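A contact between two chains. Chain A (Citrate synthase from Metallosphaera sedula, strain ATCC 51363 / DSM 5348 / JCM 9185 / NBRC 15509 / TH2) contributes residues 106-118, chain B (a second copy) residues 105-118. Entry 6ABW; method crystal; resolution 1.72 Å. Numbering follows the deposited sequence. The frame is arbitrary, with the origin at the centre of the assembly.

Chain A (106-118) GMMETAFSALSSI
Chain B, residues 105-118: VGMMETAFSALSSI

How do the two backbones lie against each other? Both stretches are helical throughout, part of longer helices that run on beyond each end, with phi mostly near -65° and psi mostly near -40°, though psi is -28° at F112(A) and F112(B) and phi is -86° at I118(A) and I118(B). The usual i to i+4 hydrogen bonds hold them, such as S113(A) N to E109(A) O at 2.9 Å. The two helices run nearly antiparallel, at 169°, and their axes approach to 8.3 Å. In register, T110(A) faces S113(B) and S113(A) faces T110(B), each with CA atoms 4.9 Å apart; further out, G106(A) pairs with S117(B) and S117(A) with G106(B), each CA to CA at 5.5 Å.

What allows so close an approach? Along the centre of the contact the residues are small: glycine, serine, alanine and threonine. S113(A) and S113(B) each point toward the partner, in rotamer m, and the two hydroxyls meet at the centre, S113(A) OG lying 2.8 Å from S113(B) OG. Each hydroxyl donates to its own helix, S113(A) OG to E109(A) O and S113(B) OG to E109(B) O, both at 3.0 Å. At the ends, glycine leaves room for serine: S117(B) OG, on an m rotamer, comes within 3.4 Å of G106(A) O, at an angle too poor for a hydrogen bond. A CB on G106(A) would sit only 3.0 Å from S117(B) OG, and the reciprocal site is similarly tight.

How do the threonines fit? T110(A), rotamer m and directed sideways, is a knob among T110(B), S113(B), A114(B) and S117(B); T110(B) fills the matching hole in chain A. T110(A) OG1 packs 3.2 Å from S113(B) CB, and T110(A) CG2 lies 4.3 Å from A114(B) CB. Within its own helix, T110(A) OG1 donates to G106(A) O at 3.0 Å, and chain B repeats this bond.

Where do carboxylates enter the contact? E109(A) and E109(B) each point toward the partner, with chi1 and chi2 both t and chi3 at 59°, bringing E109(A) OE1 to 3.2 Å from S113(B) CB. Water 1 bridges the helices: it donates to E109(A) OE1 at 2.9 Å and is hydrogen-bonded to S117(B) OG at 2.8 Å. Water 2 does the same between E109(B) OE1, 2.9 Å away, and S117(A) OG, 2.8 Å away. These bridges give each buried carboxylate a polar partner at the contact, while its OE2 is bonded elsewhere in the structure. The sides meet by close packing and by these two water bridges, burying 480 Å², both sides summed.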

# COMPACT_ATOMS: atom_id res chain seq x y z
N GLY A 106 2.41 -11.22 2.34
CA GLY A 106 1.10 -10.80 2.82
C GLY A 106 1.04 -10.72 4.34
O GLY A 106 0.46 -9.79 4.93
N MET A 107 1.64 -11.70 4.99
CA MET A 107 1.75 -11.64 6.43
C MET A 107 2.59 -10.44 6.89
O MET A 107 2.26 -9.74 7.86
CB MET A 107 2.33 -12.97 6.93
CG MET A 107 1.46 -14.14 6.58
SD MET A 107 2.15 -15.74 7.10
CE MET A 107 2.16 -15.49 8.79
N MET A 108 3.71 -10.18 6.21
CA MET A 108 4.47 -8.99 6.47
C MET A 108 3.64 -7.72 6.28
O MET A 108 3.77 -6.79 7.04
CB MET A 108 5.71 -8.90 5.57
CG MET A 108 6.75 -9.96 5.73
SD MET A 108 8.18 -9.58 4.64
CE MET A 108 8.74 -8.07 5.12
N GLU A 109 2.88 -7.63 5.21
CA GLU A 109 2.04 -6.50 4.89
C GLU A 109 1.09 -6.22 6.07
O GLU A 109 0.94 -5.04 6.51
CB GLU A 109 1.28 -6.78 3.58
CG GLU A 109 0.41 -5.69 3.05
CD GLU A 109 -0.67 -6.19 2.10
OE1 GLU A 109 -1.51 -7.04 2.52
OE2 GLU A 109 -0.80 -5.70 0.99
N THR A 110 0.52 -7.27 6.64
CA THR A 110 -0.44 -7.14 7.71
C THR A 110 0.25 -6.64 8.98
O THR A 110 -0.19 -5.71 9.64
CB THR A 110 -1.17 -8.45 7.93
OG1 THR A 110 -1.80 -8.85 6.71
CG2 THR A 110 -2.25 -8.30 8.98
N ALA A 111 1.39 -7.25 9.29
CA ALA A 111 2.19 -6.81 10.42
C ALA A 111 2.69 -5.39 10.32
O ALA A 111 2.57 -4.63 11.24
CB ALA A 111 3.31 -7.79 10.66
N PHE A 112 3.09 -4.95 9.13
CA PHE A 112 3.53 -3.57 8.94
C PHE A 112 2.36 -2.60 9.01
O PHE A 112 2.57 -1.47 9.46
CB PHE A 112 4.34 -3.41 7.65
CG PHE A 112 5.78 -3.56 7.89
CD1 PHE A 112 6.37 -4.78 7.96
CD2 PHE A 112 6.53 -2.41 8.21
CE1 PHE A 112 7.73 -4.89 8.29
CE2 PHE A 112 7.88 -2.51 8.57
CZ PHE A 112 8.46 -3.75 8.64
N SER A 113 1.13 -3.05 8.65
CA SER A 113 -0.04 -2.15 8.80
C SER A 113 -0.30 -1.93 10.28
O SER A 113 -0.56 -0.80 10.71
CB SER A 113 -1.39 -2.58 8.13
OG SER A 113 -1.16 -2.95 6.78
N ALA A 114 -0.17 -3.00 11.07
CA ALA A 114 -0.32 -2.86 12.52
C ALA A 114 0.75 -2.02 13.15
O ALA A 114 0.46 -1.19 14.00
CB ALA A 114 -0.39 -4.24 13.18
N LEU A 115 1.99 -2.18 12.75
CA LEU A 115 3.09 -1.31 13.17
C LEU A 115 2.84 0.14 12.78
O LEU A 115 3.11 1.04 13.54
CB LEU A 115 4.41 -1.81 12.61
CG LEU A 115 4.97 -3.15 13.09
CD1 LEU A 115 6.17 -3.49 12.22
CD2 LEU A 115 5.32 -3.04 14.54
N SER A 116 2.28 0.39 11.59
CA SER A 116 1.92 1.71 11.24
C SER A 116 0.89 2.37 12.19
O SER A 116 1.06 3.54 12.56
CB SER A 116 1.53 1.79 9.77
OG SER A 116 1.16 3.08 9.36
N SER A 117 -0.12 1.63 12.59
CA SER A 117 -1.15 2.10 13.48
C SER A 117 -0.60 2.38 14.87
O SER A 117 -1.07 3.29 15.55
CB SER A 117 -2.24 1.01 13.57
OG SER A 117 -2.95 0.94 12.33
N ILE A 118 0.39 1.61 15.31
CA ILE A 118 0.96 1.74 16.65
C ILE A 118 2.07 2.82 16.70
O ILE A 118 2.11 3.61 17.65
CB ILE A 118 1.45 0.36 17.11
CG1 ILE A 118 0.25 -0.55 17.28
CG2 ILE A 118 2.31 0.45 18.36
CD1 ILE A 118 0.57 -2.01 17.37
N VAL B 105 -8.50 4.99 9.49
CA VAL B 105 -8.07 4.56 8.19
C VAL B 105 -6.95 3.50 8.31
O VAL B 105 -6.92 2.53 7.55
CB VAL B 105 -7.66 5.77 7.33
CG1 VAL B 105 -6.98 5.32 6.00
CG2 VAL B 105 -8.90 6.59 7.08
N GLY B 106 -6.08 3.65 9.32
CA GLY B 106 -5.02 2.70 9.65
C GLY B 106 -5.58 1.35 10.10
O GLY B 106 -5.07 0.27 9.73
N MET B 107 -6.64 1.39 10.89
CA MET B 107 -7.31 0.16 11.25
C MET B 107 -7.91 -0.54 10.02
O MET B 107 -7.84 -1.76 9.86
CB MET B 107 -8.38 0.48 12.30
CG MET B 107 -7.79 1.07 13.55
SD MET B 107 -9.04 1.52 14.79
CE MET B 107 -9.68 -0.03 15.11
N MET B 108 -8.53 0.22 9.12
CA MET B 108 -8.98 -0.32 7.87
C MET B 108 -7.84 -0.95 7.06
O MET B 108 -8.02 -1.98 6.46
CB MET B 108 -9.66 0.74 6.99
CG MET B 108 -10.91 1.36 7.53
SD MET B 108 -11.61 2.50 6.26
CE MET B 108 -11.89 1.57 4.89
N GLU B 109 -6.70 -0.28 6.96
CA GLU B 109 -5.55 -0.73 6.25
C GLU B 109 -5.13 -2.12 6.78
O GLU B 109 -4.86 -3.07 5.97
CB GLU B 109 -4.42 0.31 6.39
CG GLU B 109 -3.15 0.04 5.65
CD GLU B 109 -1.95 0.78 6.23
OE1 GLU B 109 -1.62 0.58 7.43
OE2 GLU B 109 -1.24 1.48 5.52
N THR B 110 -5.15 -2.29 8.09
CA THR B 110 -4.73 -3.52 8.71
C THR B 110 -5.72 -4.64 8.40
O THR B 110 -5.35 -5.74 8.00
CB THR B 110 -4.53 -3.32 10.20
OG1 THR B 110 -3.59 -2.27 10.42
CG2 THR B 110 -3.99 -4.58 10.86
N ALA B 111 -7.00 -4.33 8.54
CA ALA B 111 -8.05 -5.28 8.20
C ALA B 111 -8.06 -5.69 6.75
O ALA B 111 -8.13 -6.85 6.44
CB ALA B 111 -9.38 -4.74 8.64
N PHE B 112 -7.80 -4.76 5.83
CA PHE B 112 -7.73 -5.10 4.41
C PHE B 112 -6.48 -5.90 4.08
O PHE B 112 -6.54 -6.73 3.18
CB PHE B 112 -7.86 -3.85 3.53
CG PHE B 112 -9.24 -3.60 3.13
CD1 PHE B 112 -10.12 -2.96 3.96
CD2 PHE B 112 -9.73 -4.18 1.94
CE1 PHE B 112 -11.47 -2.83 3.59
CE2 PHE B 112 -11.07 -4.08 1.58
CZ PHE B 112 -11.94 -3.44 2.42
N SER B 113 -5.38 -5.73 4.87
CA SER B 113 -4.18 -6.57 4.63
C SER B 113 -4.51 -8.00 5.02
O SER B 113 -4.16 -8.94 4.29
CB SER B 113 -2.85 -6.16 5.34
OG SER B 113 -2.58 -4.79 5.14
N ALA B 114 -5.23 -8.17 6.12
CA ALA B 114 -5.67 -9.50 6.52
C ALA B 114 -6.63 -10.14 5.56
O ALA B 114 -6.51 -11.30 5.24
CB ALA B 114 -6.26 -9.47 7.94
N LEU B 115 -7.59 -9.38 5.06
CA LEU B 115 -8.48 -9.84 3.99
C LEU B 115 -7.72 -10.21 2.74
O LEU B 115 -8.03 -11.19 2.09
CB LEU B 115 -9.54 -8.78 3.69
CG LEU B 115 -10.59 -8.44 4.76
CD1 LEU B 115 -11.36 -7.23 4.29
CD2 LEU B 115 -11.46 -9.63 4.98
N SER B 116 -6.67 -9.46 2.38
CA SER B 116 -5.86 -9.84 1.29
C SER B 116 -5.18 -11.22 1.45
O SER B 116 -5.17 -12.02 0.50
CB SER B 116 -4.89 -8.73 0.92
OG SER B 116 -4.06 -9.06 -0.16
N SER B 117 -4.67 -11.51 2.63
CA SER B 117 -4.01 -12.76 2.94
C SER B 117 -4.99 -13.92 2.90
O SER B 117 -4.61 -15.03 2.53
CB SER B 117 -3.39 -12.64 4.34
OG SER B 117 -2.28 -11.74 4.30
N ILE B 118 -6.24 -13.69 3.29
CA ILE B 118 -7.25 -14.74 3.36
C ILE B 118 -7.96 -14.96 2.00
O ILE B 118 -8.17 -16.11 1.61
CB ILE B 118 -8.25 -14.38 4.49
CG1 ILE B 118 -7.51 -14.45 5.82
CG2 ILE B 118 -9.49 -15.26 4.45
CD1 ILE B 118 -8.22 -13.79 6.96
O HOH W 1 -1.93 -9.89 2.18
O HOH W 2 -1.88 2.02 9.94